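Local atomic coordinates of KLLA0F20702p (PDB entry 5Y5A), a protein that belongs to the Est1 family and probably helps recruit telomerase to telomeres by binding Cdc13, seen here as its helical N-terminal part. Residues Lys408-Glu413 / Gln421-Ala426; Tyr482-Met487 / Ser531-Val536; Met48-Leu53 / Leu138-Ala143. All blocks are in the same frame, centred on the assembly; numbering follows the deposited sequence.

Overall arrangement
Contacts 1 and 2 are neighbours on one side of the chain's centre, about 12 Å apart centre to centre, and the helix 421-433 joins them: Tyr422 and Ile410 meet on contact 1, while Leu423 and Ala424 pack against Val534, Arg533 and Glu484 of contact 2. The closest of these touches is Ala424 CB to Glu484 CD at 3.3 Å. Contact 3, in the N-terminal helices, stands apart. Its centre is about 47 Å from that of contact 1, on the opposite side of the chain's centre, and about 38 Å from that of contact 2, with nearest atoms about 28 Å and about 17 Å away. Along the chain the three follow in series, contact 3 first.

Contact 1 of 3, residues Lys408-Glu413 / Gln421-Ala426; sequences KVIMKE and QYLAMA
The Tyr422 ring takes Glu413 over one face and Val409 at its edge. Glu413 CB stands 3.5 Å from the ring centroid, only 10° off the normal, a CH-pi contact close to the ring centre. Glu413 CG lies over the same face, 3.5 Å from Tyr422 CE1; the bend at chi2 then turns CD, and with it the carboxylate, whose plane ends up 28° from that of the ring. While CB and CG pack on the ring, OE1 is hydrogen-bonded to Tyr354 OH and OE2 to Asn416 ND2. In the ring plane, Val409 CG1 abuts Tyr422 CE1 at 3.4 Å, the two side chains crossing at about a right angle; with CG1 anti to the backbone N (chi1 -175°), it is this branch that meets the ring edge.

This is a junction between consecutive helices of the all-helical region matching the Est1 DNA/RNA binding domain: the last part of helix 385-410 and the start of helix 421-433, with residues 414-420, neither helix nor strand, between the two segments. Ile410 is the knob in a knob-into-hole arrangement, lodged among Tyr422, Leu423, Met425 and Ala426. Its CD1 rests 3.5 Å from Tyr422 O and also meets Met425 CB at 4.2 Å and Ala426 CB at 4.3 Å, while the CG2 branch turns to Leu423 CD2. No hydrogen bond links the two segments. Helix 339-379 packs on Tyr422 and Met425 through Tyr354, Ile358, Phe362 and Leu365, and Leu537 of helix 526-546 touches both Leu423 and Ala426.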
loop_
_atom_site.group_PDB
_atom_site.type_symbol
_atom_site.label_atom_id
_atom_site.label_comp_id
_atom_site.label_asym_id
_atom_site.label_seq_id
_atom_site.Cartn_x
_atom_site.Cartn_y
_atom_site.Cartn_z
ATOM N N LYS A 408 -15.381 -17.025 11.412
ATOM C CA LYS A 408 -15.208 -16.637 12.815
ATOM C C LYS A 408 -15.318 -15.136 13.047
ATOM O O LYS A 408 -15.426 -14.699 14.194
ATOM C CB LYS A 408 -13.863 -17.140 13.361
ATOM C CG LYS A 408 -13.561 -18.610 13.094
ATOM C CD LYS A 408 -14.561 -19.533 13.757
ATOM C CE LYS A 408 -14.232 -20.981 13.446
ATOM N NZ LYS A 408 -15.312 -21.895 13.893
ATOM N N VAL A 409 -15.295 -14.336 11.984
ATOM C CA VAL A 409 -15.300 -12.889 12.200
ATOM C C VAL A 409 -16.479 -12.187 11.522
ATOM O O VAL A 409 -17.348 -11.648 12.203
ATOM C CB VAL A 409 -13.974 -12.230 11.726
ATOM C CG1 VAL A 409 -13.972 -10.758 12.073
ATOM C CG2 VAL A 409 -12.774 -12.918 12.366
ATOM N N ILE A 410 -16.509 -12.195 10.195
ATOM C CA ILE A 410 -17.538 -11.470 9.457
ATOM C C ILE A 410 -18.934 -12.001 9.796
ATOM O O ILE A 410 -19.872 -11.219 9.943
ATOM C CB ILE A 410 -17.301 -11.541 7.930
ATOM C CG1 ILE A 410 -15.884 -11.061 7.582
ATOM C CG2 ILE A 410 -18.327 -10.701 7.195
ATOM C CD1 ILE A 410 -15.519 -11.184 6.090
ATOM N N MET A 411 -19.067 -13.318 9.958
ATOM C CA MET A 411 -20.358 -13.908 10.325
ATOM C C MET A 411 -20.842 -13.418 11.684
ATOM O O MET A 411 -22.051 -13.374 11.936
ATOM C CB MET A 411 -20.284 -15.442 10.329
ATOM C CG MET A 411 -20.367 -16.084 8.950
ATOM S SD MET A 411 -21.972 -15.879 8.167
ATOM C CE MET A 411 -22.934 -17.094 9.066
ATOM N N LYS A 412 -19.908 -13.050 12.556
ATOM C CA LYS A 412 -20.278 -12.542 13.879
ATOM C C LYS A 412 -20.456 -11.024 13.874
ATOM O O LYS A 412 -20.830 -10.444 14.889
ATOM C CB LYS A 412 -19.234 -12.927 14.937
ATOM C CG LYS A 412 -18.913 -14.417 15.014
ATOM C CD LYS A 412 -18.217 -14.772 16.333
ATOM C CE LYS A 412 -17.647 -16.190 16.298
ATOM N NZ LYS A 412 -17.026 -16.589 17.597
ATOM N N GLU A 413 -20.193 -10.379 12.739
ATOM C CA GLU A 413 -20.212 -8.917 12.698
ATOM C C GLU A 413 -20.892 -8.296 11.473
ATOM O O GLU A 413 -20.705 -7.110 11.203
ATOM C CB GLU A 413 -18.779 -8.380 12.778
ATOM C CG GLU A 413 -18.017 -8.789 14.027
ATOM C CD GLU A 413 -18.591 -8.181 15.292
ATOM O OE1 GLU A 413 -18.319 -8.716 16.393
ATOM O OE2 GLU A 413 -19.304 -7.160 15.189
ATOM N N GLN A 421 -14.699 -2.343 8.191
ATOM C CA GLN A 421 -13.774 -3.406 7.769
ATOM C C GLN A 421 -14.434 -4.761 7.540
ATOM O O GLN A 421 -14.000 -5.530 6.681
ATOM C CB GLN A 421 -12.646 -3.591 8.785
ATOM C CG GLN A 421 -11.635 -2.469 8.821
ATOM C CD GLN A 421 -11.969 -1.433 9.873
ATOM O OE1 GLN A 421 -13.064 -1.436 10.447
ATOM N NE2 GLN A 421 -11.021 -0.541 10.136
ATOM N N TYR A 422 -15.466 -5.056 8.318
ATOM C CA TYR A 422 -16.089 -6.375 8.271
ATOM C C TYR A 422 -16.651 -6.711 6.894
ATOM O O TYR A 422 -16.278 -7.726 6.310
ATOM C CB TYR A 422 -17.168 -6.471 9.343
ATOM C CG TYR A 422 -16.553 -6.467 10.714
ATOM C CD1 TYR A 422 -15.743 -7.521 11.124
ATOM C CD2 TYR A 422 -16.735 -5.404 11.582
ATOM C CE1 TYR A 422 -15.161 -7.533 12.365
ATOM C CE2 TYR A 422 -16.142 -5.404 12.841
ATOM C CZ TYR A 422 -15.354 -6.477 13.223
ATOM O OH TYR A 422 -14.756 -6.509 14.469
ATOM N N LEU A 423 -17.508 -5.851 6.356
ATOM C CA LEU A 423 -18.063 -6.099 5.028
ATOM C C LEU A 423 -17.092 -5.673 3.916
ATOM O O LEU A 423 -17.158 -6.182 2.800
ATOM C CB LEU A 423 -19.409 -5.389 4.877
ATOM C CG LEU A 423 -20.561 -5.952 5.733
ATOM C CD1 LEU A 423 -21.890 -5.353 5.311
ATOM C CD2 LEU A 423 -20.628 -7.477 5.650
ATOM N N ALA A 424 -16.184 -4.752 4.225
ATOM C CA ALA A 424 -15.152 -4.347 3.262
ATOM C C ALA A 424 -14.243 -5.513 2.903
ATOM O O ALA A 424 -13.832 -5.655 1.758
ATOM C CB ALA A 424 -14.325 -3.193 3.808
ATOM N N MET A 425 -13.935 -6.352 3.884
ATOM C CA MET A 425 -13.109 -7.531 3.645
ATOM C C MET A 425 -13.807 -8.503 2.697
ATOM O O MET A 425 -13.173 -9.078 1.813
ATOM C CB MET A 425 -12.759 -8.232 4.972
ATOM C CG MET A 425 -11.652 -7.524 5.762
ATOM S SD MET A 425 -11.057 -8.418 7.218
ATOM C CE MET A 425 -12.557 -8.559 8.182
ATOM N N ALA A 426 -15.113 -8.674 2.869
ATOM C CA ALA A 426 -15.870 -9.514 1.940
ATOM C C ALA A 426 -15.853 -8.936 0.518
ATOM O O ALA A 426 -15.746 -9.692 -0.449
ATOM C CB ALA A 426 -17.308 -9.703 2.431
#

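Contact 2 of 3, residues Tyr482-Met487 / Ser531-Val536; sequences YEEDIM and SSRVQV
Arg533 reaches from helix 526-546 to the start of the short helix 483-487, where Glu483 and Glu484 receive it in a salt-bridge network; Tyr482 is the N-cap residue of that helix. The tight part is the side-on grip on Glu484. Arg533 NE bonds Glu484 OE1 at 2.7 Å, nearly straight at 174°, and Arg533 NH2 bonds Glu484 OE2 at 2.8 Å. Both oxygens use their syn lone pairs, and the carboxylate and guanidinium planes lie 19° apart, nearly coplanar. The arginine chain is extended from CG to NE, which carries the guanidinium out to the two glutamates. Buried Glu484 OE1 also pairs with Arg427, which probably helps keep the carboxylate ionised.

The looser side belongs to the partly exposed Glu483, whose OE1 meets Arg533 NH2 at 3.1 Å with a bent angle of 136°. An alanine in place of Arg533 would probably leave the buried Glu484 carboxylate with less compensating charge, and Glu483 without this partner. Back on the buried side, Tyr482 CD2 lies over one guanidinium face, 3.9 Å above its plane and offset toward the rim. In the plane of the tyrosine ring, Ser532 OG and Tyr482 OH share a hydrogen bond of 2.7 Å.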
loop_
_atom_site.group_PDB
_atom_site.type_symbol
_atom_site.label_atom_id
_atom_site.label_comp_id
_atom_site.label_asym_id
_atom_site.label_seq_id
_atom_site.Cartn_x
_atom_site.Cartn_y
_atom_site.Cartn_z
ATOM N N TYR A 482 -15.707 4.474 -0.870
ATOM C CA TYR A 482 -15.663 4.126 0.547
ATOM C C TYR A 482 -14.210 3.920 0.996
ATOM O O TYR A 482 -13.292 3.938 0.167
ATOM C CB TYR A 482 -16.502 2.872 0.824
ATOM C CG TYR A 482 -17.968 3.022 0.466
ATOM C CD1 TYR A 482 -18.584 4.266 0.483
ATOM C CD2 TYR A 482 -18.731 1.922 0.098
ATOM C CE1 TYR A 482 -19.919 4.409 0.146
ATOM C CE2 TYR A 482 -20.072 2.057 -0.237
ATOM C CZ TYR A 482 -20.655 3.302 -0.211
ATOM O OH TYR A 482 -21.978 3.443 -0.548
ATOM N N GLU A 483 -14.005 3.724 2.299
ATOM C CA GLU A 483 -12.659 3.633 2.864
ATOM C C GLU A 483 -11.820 2.593 2.144
ATOM O O GLU A 483 -10.683 2.868 1.754
ATOM C CB GLU A 483 -12.702 3.299 4.364
ATOM C CG GLU A 483 -13.190 4.433 5.270
ATOM C CD GLU A 483 -14.674 4.332 5.606
ATOM O OE1 GLU A 483 -15.456 3.827 4.765
ATOM O OE2 GLU A 483 -15.055 4.760 6.718
ATOM N N GLU A 484 -12.384 1.402 1.958
ATOM C CA GLU A 484 -11.640 0.315 1.333
ATOM C C GLU A 484 -11.354 0.615 -0.145
ATOM O O GLU A 484 -10.332 0.182 -0.673
ATOM C CB GLU A 484 -12.383 -1.022 1.487
ATOM C CG GLU A 484 -13.740 -1.116 0.778
ATOM C CD GLU A 484 -14.908 -0.714 1.663
ATOM O OE1 GLU A 484 -15.994 -1.319 1.514
ATOM O OE2 GLU A 484 -14.737 0.197 2.510
ATOM N N ASP A 485 -12.236 1.363 -0.805
ATOM C CA ASP A 485 -11.989 1.768 -2.188
ATOM C C ASP A 485 -10.757 2.661 -2.245
ATOM O O ASP A 485 -9.836 2.437 -3.032
ATOM C CB ASP A 485 -13.193 2.514 -2.787
ATOM C CG ASP A 485 -14.463 1.678 -2.811
ATOM O OD1 ASP A 485 -14.614 0.835 -3.712
ATOM O OD2 ASP A 485 -15.322 1.882 -1.936
ATOM N N ILE A 486 -10.761 3.683 -1.399
ATOM C CA ILE A 486 -9.674 4.642 -1.345
ATOM C C ILE A 486 -8.333 3.963 -1.071
ATOM O O ILE A 486 -7.329 4.272 -1.719
ATOM C CB ILE A 486 -9.928 5.705 -0.268
ATOM C CG1 ILE A 486 -11.250 6.427 -0.538
ATOM C CG2 ILE A 486 -8.778 6.703 -0.218
ATOM C CD1 ILE A 486 -11.697 7.326 0.599
ATOM N N MET A 487 -8.325 3.032 -0.122
ATOM C CA MET A 487 -7.088 2.360 0.269
ATOM C C MET A 487 -6.474 1.568 -0.879
ATOM O O MET A 487 -5.254 1.507 -1.009
ATOM C CB MET A 487 -7.337 1.440 1.469
ATOM C CG MET A 487 -7.757 2.210 2.718
ATOM S SD MET A 487 -8.452 1.177 4.024
ATOM C CE MET A 487 -6.977 0.321 4.571
ATOM N N SER A 531 -25.541 -0.480 4.664
ATOM C CA SER A 531 -26.612 -0.988 3.816
ATOM C C SER A 531 -26.147 -1.099 2.362
ATOM O O SER A 531 -26.381 -2.109 1.697
ATOM C CB SER A 531 -27.839 -0.087 3.922
ATOM O OG SER A 531 -28.904 -0.603 3.148
ATOM N N SER A 532 -25.461 -0.064 1.888
ATOM C CA SER A 532 -24.874 -0.078 0.556
ATOM C C SER A 532 -23.893 -1.243 0.348
ATOM O O SER A 532 -23.900 -1.864 -0.717
ATOM C CB SER A 532 -24.168 1.247 0.278
ATOM O OG SER A 532 -23.404 1.158 -0.915
ATOM N N ARG A 533 -23.050 -1.538 1.346
ATOM C CA ARG A 533 -22.139 -2.689 1.249
ATOM C C ARG A 533 -22.900 -4.015 1.229
ATOM O O ARG A 533 -22.492 -4.963 0.556
ATOM C CB ARG A 533 -21.127 -2.701 2.402
ATOM C CG ARG A 533 -20.085 -1.595 2.336
ATOM C CD ARG A 533 -19.007 -1.786 3.398
ATOM N NE ARG A 533 -17.978 -0.757 3.309
ATOM C CZ ARG A 533 -17.969 0.362 4.026
ATOM N NH1 ARG A 533 -18.937 0.615 4.905
ATOM N NH2 ARG A 533 -16.985 1.232 3.860
ATOM N N VAL A 534 -23.995 -4.079 1.984
ATOM C CA VAL A 534 -24.823 -5.276 2.019
ATOM C C VAL A 534 -25.359 -5.576 0.621
ATOM O O VAL A 534 -25.268 -6.707 0.137
ATOM C CB VAL A 534 -25.990 -5.126 3.018
ATOM C CG1 VAL A 534 -27.044 -6.211 2.799
ATOM C CG2 VAL A 534 -25.462 -5.162 4.450
ATOM N N GLN A 535 -25.887 -4.551 -0.038
ATOM C CA GLN A 535 -26.436 -4.711 -1.380
ATOM C C GLN A 535 -25.384 -5.196 -2.378
ATOM O O GLN A 535 -25.612 -6.149 -3.112
ATOM C CB GLN A 535 -27.047 -3.396 -1.856
ATOM C CG GLN A 535 -28.077 -2.846 -0.891
ATOM C CD GLN A 535 -28.786 -1.633 -1.437
ATOM O OE1 GLN A 535 -28.436 -0.495 -1.116
ATOM N NE2 GLN A 535 -29.797 -1.865 -2.267
ATOM N N VAL A 536 -24.223 -4.552 -2.391
ATOM C CA VAL A 536 -23.204 -4.908 -3.364
ATOM C C VAL A 536 -22.662 -6.308 -3.081
ATOM O O VAL A 536 -22.233 -7.008 -3.997
ATOM C CB VAL A 536 -22.043 -3.871 -3.386
ATOM C CG1 VAL A 536 -21.304 -3.822 -2.042
ATOM C CG2 VAL A 536 -21.078 -4.169 -4.524
#

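Contact 3 of 3, residues Met48-Leu53 / Leu138-Ala143; sequences MLLQSL and LELIFA
Leu140 CD2 is the methyl on which this contact turns: it meets Leu50 CD2 at 3.9 Å and Leu53 CD1 at 4.1 Å. The other branch of Leu140, CD1, touches the same Leu50 methyl at 4.0 Å. Leu53 CD1 in turn bridges to the neighbouring residue, lying 4.0 Å from Ile141 CG1, and each of these side-chain pairs crosses at a slant. CG anti to the backbone N (chi1 171°) starts Leu140 toward helix 33-53.

One layer out are helices 33-53 and 113-144, whose short segments run nearly parallel, at 19°, with axes 11.3 Å apart, so the gap is bridged by the branched ends of the side chains rather than by backbone contact. Helix 78-105 backs the first helix through Ile81, which touches Leu49, and Ala78, which touches Leu53; the second helix has Ser188 of helix 179-206 against Ile141. Leu53 O accepts a hydrogen bond from Tyr145 OH.

Between the two segments themselves there is neither a hydrogen bond nor a salt bridge, so this joint within the N-terminal helical region probably depends on non-directional van der Waals contact and on burial of hydrocarbon, a burial that is only partial, since Leu50 remains exposed.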
loop_
_atom_site.group_PDB
_atom_site.type_symbol
_atom_site.label_atom_id
_atom_site.label_comp_id
_atom_site.label_asym_id
_atom_site.label_seq_id
_atom_site.Cartn_x
_atom_site.Cartn_y
_atom_site.Cartn_z
ATOM N N MET A 48 15.430 25.594 -14.127
ATOM C CA MET A 48 14.919 24.593 -15.053
ATOM C C MET A 48 13.439 24.392 -14.802
ATOM O O MET A 48 12.640 24.323 -15.739
ATOM C CB MET A 48 15.659 23.268 -14.897
ATOM C CG MET A 48 17.142 23.348 -15.200
ATOM S SD MET A 48 17.945 21.800 -14.761
ATOM C CE MET A 48 19.663 22.208 -15.034
ATOM N N LEU A 49 13.089 24.319 -13.522
ATOM C CA LEU A 49 11.718 24.066 -13.092
ATOM C C LEU A 49 10.793 25.226 -13.438
ATOM O O LEU A 49 9.617 25.019 -13.726
ATOM C CB LEU A 49 11.682 23.783 -11.590
ATOM C CG LEU A 49 12.254 22.424 -11.179
ATOM C CD1 LEU A 49 12.473 22.344 -9.672
ATOM C CD2 LEU A 49 11.333 21.302 -11.648
ATOM N N LEU A 50 11.327 26.441 -13.407
ATOM C CA LEU A 50 10.573 27.613 -13.825
ATOM C C LEU A 50 10.254 27.529 -15.308
ATOM O O LEU A 50 9.096 27.660 -15.706
ATOM C CB LEU A 50 11.346 28.897 -13.532
ATOM C CG LEU A 50 11.195 29.525 -12.149
ATOM C CD1 LEU A 50 12.033 30.786 -12.071
ATOM C CD2 LEU A 50 9.737 29.837 -11.861
ATOM N N GLN A 51 11.287 27.306 -16.120
ATOM C CA GLN A 51 11.127 27.136 -17.562
ATOM C C GLN A 51 10.170 25.993 -17.879
ATOM O O GLN A 51 9.524 25.989 -18.923
ATOM C CB GLN A 51 12.481 26.884 -18.230
ATOM C CG GLN A 51 13.350 28.135 -18.381
ATOM C CD GLN A 51 14.841 27.826 -18.463
ATOM O OE1 GLN A 51 15.309 26.819 -17.931
ATOM N NE2 GLN A 51 15.591 28.697 -19.129
ATOM N N SER A 52 10.073 25.033 -16.964
ATOM C CA SER A 52 9.222 23.864 -17.159
ATOM C C SER A 52 7.764 24.091 -16.778
ATOM O O SER A 52 6.901 23.316 -17.173
ATOM C CB SER A 52 9.756 22.676 -16.351
ATOM O OG SER A 52 10.965 22.190 -16.895
ATOM N N LEU A 53 7.482 25.135 -16.008
ATOM C CA LEU A 53 6.165 25.241 -15.387
ATOM C C LEU A 53 5.473 26.596 -15.554
ATOM O O LEU A 53 4.385 26.799 -15.013
ATOM C CB LEU A 53 6.276 24.906 -13.897
ATOM C CG LEU A 53 6.799 23.505 -13.572
ATOM C CD1 LEU A 53 7.012 23.326 -12.078
ATOM C CD2 LEU A 53 5.846 22.447 -14.105
ATOM N N LEU A 138 6.323 23.086 -5.128
ATOM C CA LEU A 138 4.923 22.948 -4.728
ATOM C C LEU A 138 4.216 24.302 -4.674
ATOM O O LEU A 138 3.176 24.493 -5.310
ATOM C CB LEU A 138 4.816 22.266 -3.365
ATOM C CG LEU A 138 4.891 20.743 -3.335
ATOM C CD1 LEU A 138 4.779 20.246 -1.908
ATOM C CD2 LEU A 138 3.801 20.141 -4.202
ATOM N N GLU A 139 4.785 25.231 -3.909
ATOM C CA GLU A 139 4.228 26.576 -3.773
ATOM C C GLU A 139 4.118 27.269 -5.126
ATOM O O GLU A 139 3.138 27.964 -5.396
ATOM C CB GLU A 139 5.081 27.429 -2.824
ATOM C CG GLU A 139 4.944 27.078 -1.351
ATOM C CD GLU A 139 5.778 27.985 -0.458
ATOM O OE1 GLU A 139 6.940 28.273 -0.815
ATOM O OE2 GLU A 139 5.270 28.411 0.602
ATOM N N LEU A 140 5.135 27.084 -5.965
ATOM C CA LEU A 140 5.114 27.617 -7.321
ATOM C C LEU A 140 3.920 27.069 -8.080
ATOM O O LEU A 140 3.148 27.821 -8.671
ATOM C CB LEU A 140 6.405 27.270 -8.066
ATOM C CG LEU A 140 6.403 27.597 -9.564
ATOM C CD1 LEU A 140 6.355 29.101 -9.791
ATOM C CD2 LEU A 140 7.597 26.988 -10.279
ATOM N N ILE A 141 3.774 25.750 -8.040
ATOM C CA ILE A 141 2.731 25.056 -8.779
ATOM C C ILE A 141 1.336 25.494 -8.347
ATOM O O ILE A 141 0.512 25.870 -9.178
ATOM C CB ILE A 141 2.866 23.536 -8.612
ATOM C CG1 ILE A 141 4.079 23.032 -9.393
ATOM C CG2 ILE A 141 1.606 22.830 -9.077
ATOM C CD1 ILE A 141 4.434 21.593 -9.093
ATOM N N PHE A 142 1.095 25.464 -7.057
ATOM C CA PHE A 142 -0.187 25.827 -6.513
ATOM C C PHE A 142 -0.518 27.305 -6.643
ATOM O O PHE A 142 -1.655 27.700 -6.488
ATOM C CB PHE A 142 -0.254 25.407 -5.057
ATOM C CG PHE A 142 -0.573 23.958 -4.858
ATOM C CD1 PHE A 142 0.408 23.014 -4.918
ATOM C CD2 PHE A 142 -1.855 23.551 -4.609
ATOM C CE1 PHE A 142 0.125 21.686 -4.742
ATOM C CE2 PHE A 142 -2.146 22.222 -4.426
ATOM C CZ PHE A 142 -1.152 21.290 -4.492
ATOM N N ALA A 143 0.486 28.117 -6.918
ATOM C CA ALA A 143 0.294 29.559 -7.072
ATOM C C ALA A 143 -0.165 29.925 -8.480
ATOM O O ALA A 143 -0.879 30.911 -8.673
ATOM C CB ALA A 143 1.573 30.307 -6.730
#